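Local atomic coordinates of transmembrane oligosaccharyl transferase (Archaeoglobus fulgidus, PDB entry 3WAJ), a protein that is a membrane-embedded member of the STT3/AglB family, joining a GT-C type transmembrane region to a large soluble C-terminal part and carrying a bound zinc ion. Residues D69-Y74 with E522-L527; Q502-L507 with E558-R563; E512-G517 with V605-S610; W551-W556 with V609-M614. One frame throughout, in Å; residues are numbered along the deposited sequence.

Contact 1: D69-Y74 with E522-L527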
# COMPACT_ATOMS: atom_id res chain seq x y z
N ASP A 69 9.26 15.02 3.49
CA ASP A 69 8.48 15.36 2.31
C ASP A 69 7.25 16.14 2.74
O ASP A 69 6.24 15.56 3.11
CB ASP A 69 8.08 14.09 1.55
CG ASP A 69 7.28 14.37 0.26
OD1 ASP A 69 7.13 15.54 -0.15
OD2 ASP A 69 6.80 13.40 -0.37
N PRO A 70 7.35 17.48 2.71
CA PRO A 70 6.21 18.31 3.11
C PRO A 70 5.08 18.28 2.09
O PRO A 70 4.01 18.84 2.35
CB PRO A 70 6.82 19.72 3.20
CG PRO A 70 8.00 19.67 2.29
CD PRO A 70 8.56 18.28 2.44
N PHE A 71 5.33 17.65 0.96
CA PHE A 71 4.37 17.60 -0.14
C PHE A 71 3.28 16.57 0.15
O PHE A 71 2.22 16.57 -0.48
CB PHE A 71 5.07 17.24 -1.43
CG PHE A 71 4.63 18.05 -2.63
CD1 PHE A 71 3.42 17.78 -3.26
CD2 PHE A 71 5.47 19.02 -3.18
CE1 PHE A 71 3.04 18.49 -4.37
CE2 PHE A 71 5.09 19.73 -4.30
CZ PHE A 71 3.86 19.46 -4.89
N THR A 72 3.54 15.70 1.12
CA THR A 72 2.54 14.72 1.55
C THR A 72 2.13 14.91 3.01
O THR A 72 2.73 15.71 3.73
CB THR A 72 3.02 13.30 1.29
OG1 THR A 72 1.91 12.41 1.37
CG2 THR A 72 4.10 12.90 2.29
N TYR A 73 1.09 14.20 3.44
CA TYR A 73 0.56 14.38 4.80
C TYR A 73 0.36 15.87 5.11
O TYR A 73 0.78 16.40 6.16
CB TYR A 73 1.48 13.67 5.83
CG TYR A 73 1.01 13.73 7.28
CD1 TYR A 73 -0.35 13.88 7.60
CD2 TYR A 73 1.92 13.65 8.32
CE1 TYR A 73 -0.77 13.95 8.91
CE2 TYR A 73 1.51 13.74 9.65
CZ TYR A 73 0.17 13.88 9.94
OH TYR A 73 -0.24 13.96 11.25
N TYR A 74 -0.32 16.56 4.21
CA TYR A 74 -0.55 18.00 4.35
C TYR A 74 -1.46 18.32 5.54
O TYR A 74 -2.47 17.64 5.76
CB TYR A 74 -1.15 18.54 3.05
CG TYR A 74 -1.29 20.04 3.01
CD1 TYR A 74 -0.22 20.85 2.65
CD2 TYR A 74 -2.50 20.64 3.31
CE1 TYR A 74 -0.36 22.24 2.59
CE2 TYR A 74 -2.65 22.02 3.26
CZ TYR A 74 -1.58 22.82 2.90
OH TYR A 74 -1.75 24.20 2.84
N GLU A 522 7.92 23.40 -9.25
CA GLU A 522 9.26 23.72 -8.71
C GLU A 522 9.48 23.04 -7.37
O GLU A 522 10.53 22.45 -7.12
CB GLU A 522 9.43 25.22 -8.43
CG GLU A 522 9.14 26.16 -9.55
CD GLU A 522 8.89 27.56 -9.04
OE1 GLU A 522 8.44 27.68 -7.88
OE2 GLU A 522 9.16 28.53 -9.77
N TYR A 523 8.49 23.19 -6.48
CA TYR A 523 8.64 22.77 -5.09
C TYR A 523 8.80 21.26 -5.02
O TYR A 523 9.61 20.74 -4.24
CB TYR A 523 7.44 23.26 -4.24
CG TYR A 523 7.68 23.16 -2.76
CD1 TYR A 523 6.76 22.55 -1.94
CD2 TYR A 523 8.85 23.66 -2.18
CE1 TYR A 523 6.97 22.45 -0.56
CE2 TYR A 523 9.08 23.56 -0.82
CZ TYR A 523 8.13 22.96 -0.02
OH TYR A 523 8.34 22.85 1.34
N TYR A 524 8.05 20.56 -5.86
CA TYR A 524 8.14 19.11 -6.02
C TYR A 524 9.59 18.63 -6.17
O TYR A 524 9.93 17.54 -5.71
CB TYR A 524 7.34 18.72 -7.28
CG TYR A 524 7.04 17.26 -7.45
CD1 TYR A 524 7.79 16.47 -8.31
CD2 TYR A 524 5.99 16.66 -6.75
CE1 TYR A 524 7.52 15.14 -8.48
CE2 TYR A 524 5.71 15.31 -6.91
CZ TYR A 524 6.48 14.55 -7.78
OH TYR A 524 6.22 13.21 -7.97
N LEU A 525 10.44 19.46 -6.79
CA LEU A 525 11.81 19.04 -7.08
C LEU A 525 12.85 19.55 -6.09
O LEU A 525 14.04 19.27 -6.24
CB LEU A 525 12.17 19.40 -8.51
CG LEU A 525 11.20 18.79 -9.52
CD1 LEU A 525 11.44 19.36 -10.90
CD2 LEU A 525 11.34 17.27 -9.55
N GLN A 526 12.42 20.28 -5.07
CA GLN A 526 13.35 20.87 -4.11
C GLN A 526 13.84 19.89 -3.05
O GLN A 526 13.11 19.00 -2.59
CB GLN A 526 12.72 22.06 -3.39
CG GLN A 526 12.45 23.24 -4.28
CD GLN A 526 13.70 23.75 -4.93
OE1 GLN A 526 13.83 23.73 -6.15
NE2 GLN A 526 14.64 24.22 -4.11
N LEU A 527 15.08 20.13 -2.63
CA LEU A 527 15.71 19.32 -1.62
C LEU A 527 15.30 19.83 -0.25
O LEU A 527 16.03 20.59 0.37
CB LEU A 527 17.23 19.38 -1.79
CG LEU A 527 18.00 18.44 -0.87
CD1 LEU A 527 17.65 16.99 -1.20
CD2 LEU A 527 19.49 18.70 -1.00
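The ring of Phe-71 fits into the notch between Tyr-523 and Tyr-524, two consecutive side chains near the end of helix 517-524. Tyr-524 presents its edge to one face of Phe-71 in a T-shaped pair, with centroids 5.4 Å apart and planes at 90°. Tyr-523 lies antiparallel alongside the phenylalanine, its CD1 reaching 4.0 Å from Phe-71 CD2. One flank of the wedged ring reaches the backbone, Phe-71 CE2 lying 3.4 Å from Tyr-524 N. Pro-70 makes a smaller bump: its CG meets the far end of Tyr-523 at 3.3 Å from OH. Both bumps sit on a type I turn, in which proline suits the second position. An Asx turn braces it, since Phe-71 N donates to Asp-69 OD1 (3.0 Å), approaching from above the carboxylate plane. Arg-53 of helix 47-60 ties the two sides together, with a salt bridge to Asp-69 and a cation-pi contact to Tyr-524. No hydrogen bond passes directly between 69-74 and 522-527, and all four touching residues are buried. The direct contact therefore rests on the fit of rings, while Arg-53 supplies a polar link between the sides and the Asx turn shapes the loop.

Contact 2: Q502-L507 with E558-R563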
# COMPACT_ATOMS: atom_id res chain seq x y z
N GLN A 502 -9.79 6.53 -15.19
CA GLN A 502 -10.60 7.60 -14.61
C GLN A 502 -9.80 8.41 -13.59
O GLN A 502 -9.76 9.64 -13.66
CB GLN A 502 -11.87 7.04 -13.98
CG GLN A 502 -12.85 6.46 -14.98
CD GLN A 502 -12.80 4.95 -15.01
OE1 GLN A 502 -11.73 4.36 -14.80
NE2 GLN A 502 -13.95 4.31 -15.23
N TRP A 503 -9.17 7.70 -12.65
CA TRP A 503 -8.31 8.32 -11.64
C TRP A 503 -7.10 9.02 -12.23
O TRP A 503 -6.79 10.16 -11.89
CB TRP A 503 -7.80 7.26 -10.68
CG TRP A 503 -8.52 7.18 -9.37
CD1 TRP A 503 -9.37 6.18 -8.95
CD2 TRP A 503 -8.43 8.12 -8.28
NE1 TRP A 503 -9.81 6.44 -7.67
CE2 TRP A 503 -9.24 7.62 -7.23
CE3 TRP A 503 -7.74 9.32 -8.09
CZ2 TRP A 503 -9.39 8.29 -6.02
CZ3 TRP A 503 -7.87 9.99 -6.89
CH2 TRP A 503 -8.70 9.47 -5.86
N TYR A 504 -6.39 8.33 -13.12
CA TYR A 504 -5.19 8.93 -13.68
C TYR A 504 -5.54 10.21 -14.43
O TYR A 504 -4.82 11.22 -14.31
CB TYR A 504 -4.42 7.96 -14.58
CG TYR A 504 -3.12 8.53 -15.10
CD1 TYR A 504 -1.93 8.38 -14.39
CD2 TYR A 504 -3.08 9.24 -16.30
CE1 TYR A 504 -0.73 8.92 -14.86
CE2 TYR A 504 -1.90 9.79 -16.79
CZ TYR A 504 -0.73 9.63 -16.07
OH TYR A 504 0.43 10.17 -16.57
N ASP A 505 -6.63 10.20 -15.20
CA ASP A 505 -7.03 11.40 -15.95
C ASP A 505 -7.51 12.51 -15.03
O ASP A 505 -7.22 13.69 -15.27
CB ASP A 505 -8.09 11.09 -17.01
CG ASP A 505 -7.53 10.34 -18.20
OD1 ASP A 505 -6.29 10.27 -18.30
OD2 ASP A 505 -8.33 9.83 -19.03
N ALA A 506 -8.23 12.13 -13.99
CA ALA A 506 -8.72 13.12 -13.02
C ALA A 506 -7.54 13.89 -12.41
O ALA A 506 -7.56 15.10 -12.30
CB ALA A 506 -9.56 12.45 -11.93
N LEU A 507 -6.49 13.16 -12.04
CA LEU A 507 -5.32 13.79 -11.42
C LEU A 507 -4.48 14.62 -12.40
O LEU A 507 -4.03 15.70 -12.04
CB LEU A 507 -4.48 12.73 -10.70
CG LEU A 507 -5.35 12.07 -9.66
CD1 LEU A 507 -4.64 10.90 -9.01
CD2 LEU A 507 -5.78 13.11 -8.63
N GLU A 558 -0.15 13.02 -5.18
CA GLU A 558 1.15 13.67 -5.19
C GLU A 558 1.95 13.42 -6.48
O GLU A 558 2.46 14.36 -7.08
CB GLU A 558 1.97 13.19 -4.01
CG GLU A 558 3.37 13.78 -3.97
CD GLU A 558 4.09 13.42 -2.66
OE1 GLU A 558 3.60 12.53 -1.93
OE2 GLU A 558 5.15 14.03 -2.38
N ALA A 559 2.06 12.16 -6.91
CA ALA A 559 2.88 11.85 -8.08
C ALA A 559 2.24 12.27 -9.41
O ALA A 559 2.94 12.58 -10.35
CB ALA A 559 3.28 10.38 -8.09
N VAL A 560 0.91 12.30 -9.47
CA VAL A 560 0.24 12.57 -10.74
C VAL A 560 -0.35 13.98 -10.82
O VAL A 560 -0.20 14.67 -11.82
CB VAL A 560 -0.85 11.51 -11.08
CG1 VAL A 560 -1.50 11.84 -12.43
CG2 VAL A 560 -0.23 10.11 -11.14
N ALA A 561 -1.01 14.41 -9.76
CA ALA A 561 -1.58 15.75 -9.74
C ALA A 561 -0.55 16.82 -9.35
O ALA A 561 -0.80 18.01 -9.56
CB ALA A 561 -2.78 15.81 -8.81
N HIS A 562 0.58 16.39 -8.78
CA HIS A 562 1.52 17.31 -8.13
C HIS A 562 0.76 18.28 -7.21
O HIS A 562 1.01 19.49 -7.23
CB HIS A 562 2.33 18.12 -9.17
CG HIS A 562 3.42 17.34 -9.85
ND1 HIS A 562 4.22 17.89 -10.82
CD2 HIS A 562 3.83 16.06 -9.70
CE1 HIS A 562 5.09 16.98 -11.24
NE2 HIS A 562 4.87 15.86 -10.57
N ARG A 563 -0.18 17.75 -6.43
CA ARG A 563 -0.84 18.52 -5.37
C ARG A 563 -0.59 17.85 -4.03
O ARG A 563 0.00 16.78 -3.98
CB ARG A 563 -2.34 18.70 -5.65
CG ARG A 563 -2.61 19.58 -6.88
CD ARG A 563 -1.92 20.97 -6.79
NE ARG A 563 -2.20 21.79 -7.98
CZ ARG A 563 -1.45 21.80 -9.08
NH1 ARG A 563 -0.36 21.06 -9.15
NH2 ARG A 563 -1.80 22.57 -10.12
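Leu-507 and the pair Val-560 and Ala-561 form the tight half of this contact between helix 501-513 and the end of helix 554-561. The backbones come unusually near, the CA atoms of Leu-507 and Ala-561 lying 4.5 Å apart, which the small methyl of alanine permits. At that point Ala-561 CA makes a CH...O contact with Leu-507 O (3.4 Å), while Leu-507 CB presses on Val-560 CG1 at 3.6 Å. Farther out on the leucine, CD2 comes to 4.0 Å from Ala-561 CB.

Toward Tyr-504 the fit relaxes. Val-560 holds CG1 anti to its backbone N (chi1 -179°), which sends that methyl over one face of the tyrosine ring, 4.2 Å from the centroid and displaced toward the rim, a CH-pi contact; the other methyl, CG2, is 3.9 Å from Tyr-504 CE1. Tyr-504 is itself partly exposed, although Trp-49 of helix 47-60 also packs against both residues. Farther out, Asp-505 turns its side chain away from the contact, as a charged residue may on a partly exposed helix face.

His-562, the first residue past the helix, has positive phi. Just beyond it, Arg-563 NH1 folds back to donate to His-562 O at 2.8 Å, and its other nitrogens bind Thr-514 O and Tyr-545 OH. Since no hydrogen bond crosses between 502-507 and 558-563, these two segments meet through apolar contacts and one CH...O contact, while the arginine spends its donors around the helix end.

Contact 3: E512-G517 with V605-S610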
# COMPACT_ATOMS: atom_id res chain seq x y z
N GLU A 512 -3.36 20.43 -14.04
CA GLU A 512 -3.41 21.45 -15.08
C GLU A 512 -4.42 22.56 -14.78
O GLU A 512 -4.27 23.68 -15.24
CB GLU A 512 -3.70 20.79 -16.44
CG GLU A 512 -3.75 21.75 -17.63
CD GLU A 512 -2.40 22.37 -17.98
OE1 GLU A 512 -1.35 21.83 -17.55
OE2 GLU A 512 -2.38 23.40 -18.69
N ASN A 513 -5.43 22.25 -13.98
CA ASN A 513 -6.59 23.15 -13.89
C ASN A 513 -6.87 23.74 -12.51
O ASN A 513 -7.84 24.45 -12.33
CB ASN A 513 -7.85 22.44 -14.44
CG ASN A 513 -7.73 22.13 -15.93
OD1 ASN A 513 -8.00 22.98 -16.77
ND2 ASN A 513 -7.29 20.91 -16.25
N THR A 514 -6.01 23.43 -11.53
CA THR A 514 -6.09 24.06 -10.22
C THR A 514 -4.92 25.03 -10.11
O THR A 514 -3.94 24.88 -10.83
CB THR A 514 -6.14 23.00 -9.10
OG1 THR A 514 -4.95 22.21 -9.15
CG2 THR A 514 -7.37 22.10 -9.29
N PRO A 515 -5.04 26.06 -9.24
CA PRO A 515 -4.07 27.17 -9.30
C PRO A 515 -2.68 26.87 -8.76
O PRO A 515 -2.51 25.92 -8.00
CB PRO A 515 -4.74 28.26 -8.44
CG PRO A 515 -5.74 27.56 -7.60
CD PRO A 515 -6.18 26.35 -8.36
N ASP A 516 -1.73 27.70 -9.18
CA ASP A 516 -0.34 27.68 -8.71
C ASP A 516 0.49 26.47 -9.18
O ASP A 516 1.44 26.05 -8.50
CB ASP A 516 -0.29 27.81 -7.18
CG ASP A 516 -1.02 29.04 -6.67
OD1 ASP A 516 -0.69 30.15 -7.13
OD2 ASP A 516 -1.93 28.88 -5.83
N GLY A 517 0.14 25.93 -10.35
CA GLY A 517 0.80 24.72 -10.86
C GLY A 517 2.30 24.83 -11.00
O GLY A 517 3.04 23.89 -10.69
N VAL A 605 -7.90 22.70 3.39
CA VAL A 605 -8.18 22.03 2.13
C VAL A 605 -8.87 22.97 1.15
O VAL A 605 -9.67 23.82 1.54
CB VAL A 605 -8.94 20.68 2.28
CG1 VAL A 605 -8.98 20.21 3.72
CG2 VAL A 605 -10.34 20.76 1.68
N LYS A 606 -8.54 22.82 -0.13
CA LYS A 606 -9.20 23.56 -1.18
C LYS A 606 -9.90 22.62 -2.19
O LYS A 606 -10.83 23.02 -2.89
CB LYS A 606 -8.20 24.48 -1.88
CG LYS A 606 -8.88 25.46 -2.81
CD LYS A 606 -7.91 26.34 -3.62
CE LYS A 606 -8.71 27.52 -4.21
NZ LYS A 606 -8.09 28.04 -5.45
N TYR A 607 -9.45 21.38 -2.25
CA TYR A 607 -10.10 20.39 -3.12
C TYR A 607 -10.36 19.09 -2.40
O TYR A 607 -9.59 18.67 -1.53
CB TYR A 607 -9.28 20.13 -4.38
CG TYR A 607 -9.08 21.38 -5.17
CD1 TYR A 607 -10.05 21.81 -6.06
CD2 TYR A 607 -7.95 22.17 -4.99
CE1 TYR A 607 -9.91 22.97 -6.78
CE2 TYR A 607 -7.78 23.35 -5.70
CZ TYR A 607 -8.77 23.74 -6.60
OH TYR A 607 -8.64 24.90 -7.32
N VAL A 608 -11.48 18.48 -2.77
CA VAL A 608 -11.86 17.16 -2.28
C VAL A 608 -11.88 16.24 -3.50
O VAL A 608 -12.40 16.62 -4.55
CB VAL A 608 -13.28 17.20 -1.66
CG1 VAL A 608 -13.64 15.85 -1.04
CG2 VAL A 608 -13.42 18.33 -0.64
N VAL A 609 -11.29 15.05 -3.38
CA VAL A 609 -11.40 14.04 -4.43
C VAL A 609 -12.07 12.79 -3.86
O VAL A 609 -11.59 12.20 -2.88
CB VAL A 609 -10.04 13.65 -5.02
CG1 VAL A 609 -10.23 12.64 -6.15
CG2 VAL A 609 -9.26 14.89 -5.51
N SER A 610 -13.19 12.40 -4.47
CA SER A 610 -13.98 11.29 -3.96
C SER A 610 -14.25 10.28 -5.06
O SER A 610 -14.54 10.65 -6.21
CB SER A 610 -15.30 11.81 -3.37
OG SER A 610 -16.25 10.77 -3.18
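Thr-514 lays its methyl over one face of the Tyr-607 ring, the CG2 carbon standing 3.8 Å from the centroid and 24° off the normal, a CH-pi contact displaced toward CZ. Pro-515 comes to the rim instead: its CD approaches Tyr-607 OH at 3.0 Å, close to the ring plane. The extended chain of Lys-606 reaches the proline ring end-on, with NZ 3.2 Å from Pro-515 CG; NZ also has a long, weak ion pair with Glu-775. A psi of -22° at Lys-606, away from strand values, is consistent with both it and the adjacent Tyr-607 pointing toward 512-517.

The threonine owes its pose to both branches. With chi1 at 60°, OG1 lies between backbone N and carbonyl carbon and bonds to Met-510 O one helical turn back, leaving the methyl to face the ring. Tyr-607 is steadied by a hydrogen bond between its hydroxyl and that of Tyr-832 and by the edge-to-face ring of Tyr-545. Arg-563 binds Thr-514 O.

Strand 605-611 is the middle one of a mixed five-stranded sheet, parallel to 546-548 and antiparallel to 771-776. The contact thus sets the turn that follows helix 501-513 against a central strand, within the layering of helix on sheet found in alpha/beta domains.

Contact 4: W551-W556 with V609-M614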
# COMPACT_ATOMS: atom_id res chain seq x y z
N TRP A 551 -7.06 7.80 2.33
CA TRP A 551 -5.60 7.73 2.45
C TRP A 551 -4.93 6.88 1.36
O TRP A 551 -3.77 7.13 1.02
CB TRP A 551 -5.18 7.25 3.84
CG TRP A 551 -5.66 5.88 4.22
CD1 TRP A 551 -6.81 5.58 4.90
CD2 TRP A 551 -4.99 4.63 4.01
NE1 TRP A 551 -6.90 4.22 5.11
CE2 TRP A 551 -5.80 3.61 4.56
CE3 TRP A 551 -3.78 4.26 3.38
CZ2 TRP A 551 -5.45 2.25 4.53
CZ3 TRP A 551 -3.43 2.91 3.35
CH2 TRP A 551 -4.26 1.92 3.92
N ASP A 552 -5.66 5.89 0.84
CA ASP A 552 -5.18 5.03 -0.26
C ASP A 552 -4.56 5.80 -1.42
O ASP A 552 -3.58 5.36 -2.02
CB ASP A 552 -6.35 4.22 -0.84
CG ASP A 552 -6.88 3.20 0.11
OD1 ASP A 552 -6.40 3.11 1.27
OD2 ASP A 552 -7.79 2.48 -0.31
N TYR A 553 -5.15 6.96 -1.71
CA TYR A 553 -4.95 7.70 -2.95
C TYR A 553 -3.82 8.75 -2.88
O TYR A 553 -3.50 9.38 -3.90
CB TYR A 553 -6.30 8.33 -3.39
CG TYR A 553 -7.38 7.27 -3.47
CD1 TYR A 553 -7.23 6.18 -4.32
CD2 TYR A 553 -8.53 7.34 -2.69
CE1 TYR A 553 -8.19 5.18 -4.42
CE2 TYR A 553 -9.53 6.32 -2.78
CZ TYR A 553 -9.34 5.24 -3.64
OH TYR A 553 -10.27 4.20 -3.75
N GLY A 554 -3.22 8.91 -1.70
CA GLY A 554 -2.24 9.96 -1.45
C GLY A 554 -1.06 9.98 -2.41
O GLY A 554 -0.67 11.04 -2.93
N HIS A 555 -0.49 8.81 -2.66
CA HIS A 555 0.65 8.71 -3.56
C HIS A 555 0.32 9.13 -5.00
O HIS A 555 1.11 9.85 -5.64
CB HIS A 555 1.33 7.33 -3.47
CG HIS A 555 2.00 7.09 -2.15
ND1 HIS A 555 2.30 8.10 -1.27
CD2 HIS A 555 2.43 5.94 -1.56
CE1 HIS A 555 2.89 7.60 -0.19
NE2 HIS A 555 2.98 6.29 -0.35
N TRP A 556 -0.85 8.72 -5.50
CA TRP A 556 -1.30 9.14 -6.84
C TRP A 556 -1.49 10.65 -6.93
O TRP A 556 -1.09 11.28 -7.91
CB TRP A 556 -2.60 8.45 -7.22
CG TRP A 556 -2.52 6.96 -7.28
CD1 TRP A 556 -1.39 6.19 -7.28
CD2 TRP A 556 -3.63 6.05 -7.37
NE1 TRP A 556 -1.73 4.85 -7.37
CE2 TRP A 556 -3.10 4.74 -7.42
CE3 TRP A 556 -5.02 6.22 -7.41
CZ2 TRP A 556 -3.92 3.61 -7.49
CZ3 TRP A 556 -5.83 5.10 -7.49
CH2 TRP A 556 -5.28 3.81 -7.51
N VAL A 609 -11.29 15.05 -3.38
CA VAL A 609 -11.40 14.04 -4.43
C VAL A 609 -12.07 12.79 -3.86
O VAL A 609 -11.59 12.20 -2.88
CB VAL A 609 -10.04 13.65 -5.02
CG1 VAL A 609 -10.23 12.64 -6.15
CG2 VAL A 609 -9.26 14.89 -5.51
N SER A 610 -13.19 12.40 -4.47
CA SER A 610 -13.98 11.29 -3.96
C SER A 610 -14.25 10.28 -5.06
O SER A 610 -14.54 10.65 -6.21
CB SER A 610 -15.30 11.81 -3.37
OG SER A 610 -16.25 10.77 -3.18
N ASP A 611 -14.16 9.00 -4.72
CA ASP A 611 -14.41 7.98 -5.74
C ASP A 611 -15.51 6.99 -5.36
O ASP A 611 -16.05 7.05 -4.25
CB ASP A 611 -13.12 7.28 -6.21
CG ASP A 611 -12.68 6.14 -5.32
OD1 ASP A 611 -13.12 6.04 -4.14
OD2 ASP A 611 -11.85 5.35 -5.81
N ILE A 612 -15.87 6.11 -6.28
CA ILE A 612 -17.04 5.29 -6.06
C ILE A 612 -16.76 4.26 -4.98
O ILE A 612 -17.67 3.73 -4.35
CB ILE A 612 -17.51 4.63 -7.36
CG1 ILE A 612 -18.90 4.01 -7.17
CG2 ILE A 612 -16.48 3.60 -7.84
CD1 ILE A 612 -19.52 3.46 -8.42
N GLU A 613 -15.48 4.01 -4.74
CA GLU A 613 -15.09 3.03 -3.73
C GLU A 613 -15.28 3.61 -2.33
O GLU A 613 -15.81 2.94 -1.44
CB GLU A 613 -13.64 2.57 -3.97
CG GLU A 613 -13.50 1.72 -5.23
CD GLU A 613 -12.11 1.11 -5.40
OE1 GLU A 613 -11.97 0.18 -6.22
OE2 GLU A 613 -11.17 1.57 -4.72
N MET A 614 -14.82 4.84 -2.16
CA MET A 614 -15.12 5.65 -0.98
C MET A 614 -16.62 5.71 -0.69
O MET A 614 -17.05 5.62 0.46
CB MET A 614 -14.56 7.06 -1.18
CG MET A 614 -13.03 7.09 -1.10
SD MET A 614 -12.29 8.65 -1.63
CE MET A 614 -13.14 9.78 -0.50
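Tyr-553 points its hydroxyl between two carboxylates, 2.8 Å from Asp-611 OD2 and 2.9 Å from Glu-613 OE2. The ring stands steeply to the aspartate, their planes 72° apart, whereas the glutamate is turned by 40° and comes in near the ring plane. Lys-618 completes the cluster: its NZ is hydrogen-bonded to Tyr-553 OH and forms salt bridges with Glu-613 and Asp-552, so its positive charge probably offsets the gathered acids.

Met-614 slides antiparallel past the tyrosine, SD coming 3.8 Å from CE2 of Tyr-553 in an oblique Met-aromatic contact. The flexible, polarisable thioether suits a place beside the ring. Asp-611 works twice. Its chi1 of 84° puts the carboxylate between backbone N and carbonyl carbon, where OD1 caps the next helix: Met-614 N donates to OD1 of Asp-611 at 2.9 Å, almost straight, while Glu-613 N adds a weak bond. Asp-611 N gives the sulfur of Met-614 a weak reciprocal bond, completing a capping box with a sulfur acceptor. The other oxygen, OD2, takes a bond from Trp-503 NE1.

The same indole stacks on one face of Tyr-553, and Asp-552 CB lies over the opposite face, holding the ring between them. Tyr-553 thereby spans from the 3-10 turn leading into helix 554-561 to the junction where strand 605-611 passes into helix 612-615, with helix 501-513 supplying the tryptophan at its side.

Contacts 1, 2 and 4 are buried, while contact 3 is partly exposed and lies farthest from the chain's centre. Helix 501-513 serves contacts 2 and 3, helix 554-561 contacts 2 and 4, and strand 605-611 contacts 3 and 4, so these three form one connected framework within the AglB core range; contact 1 joins it to a loop of the N-terminal region. Contact 2 links directly to its neighbours: Glu-558 packs on Phe-71 and Thr-72, and Leu-507 on Trp-556. Chemistry changes with place: aromatic wedging between regions, aliphatic helix packing, methyl and proline against a strand tyrosine, and a largely buried polar cluster where strand becomes helix.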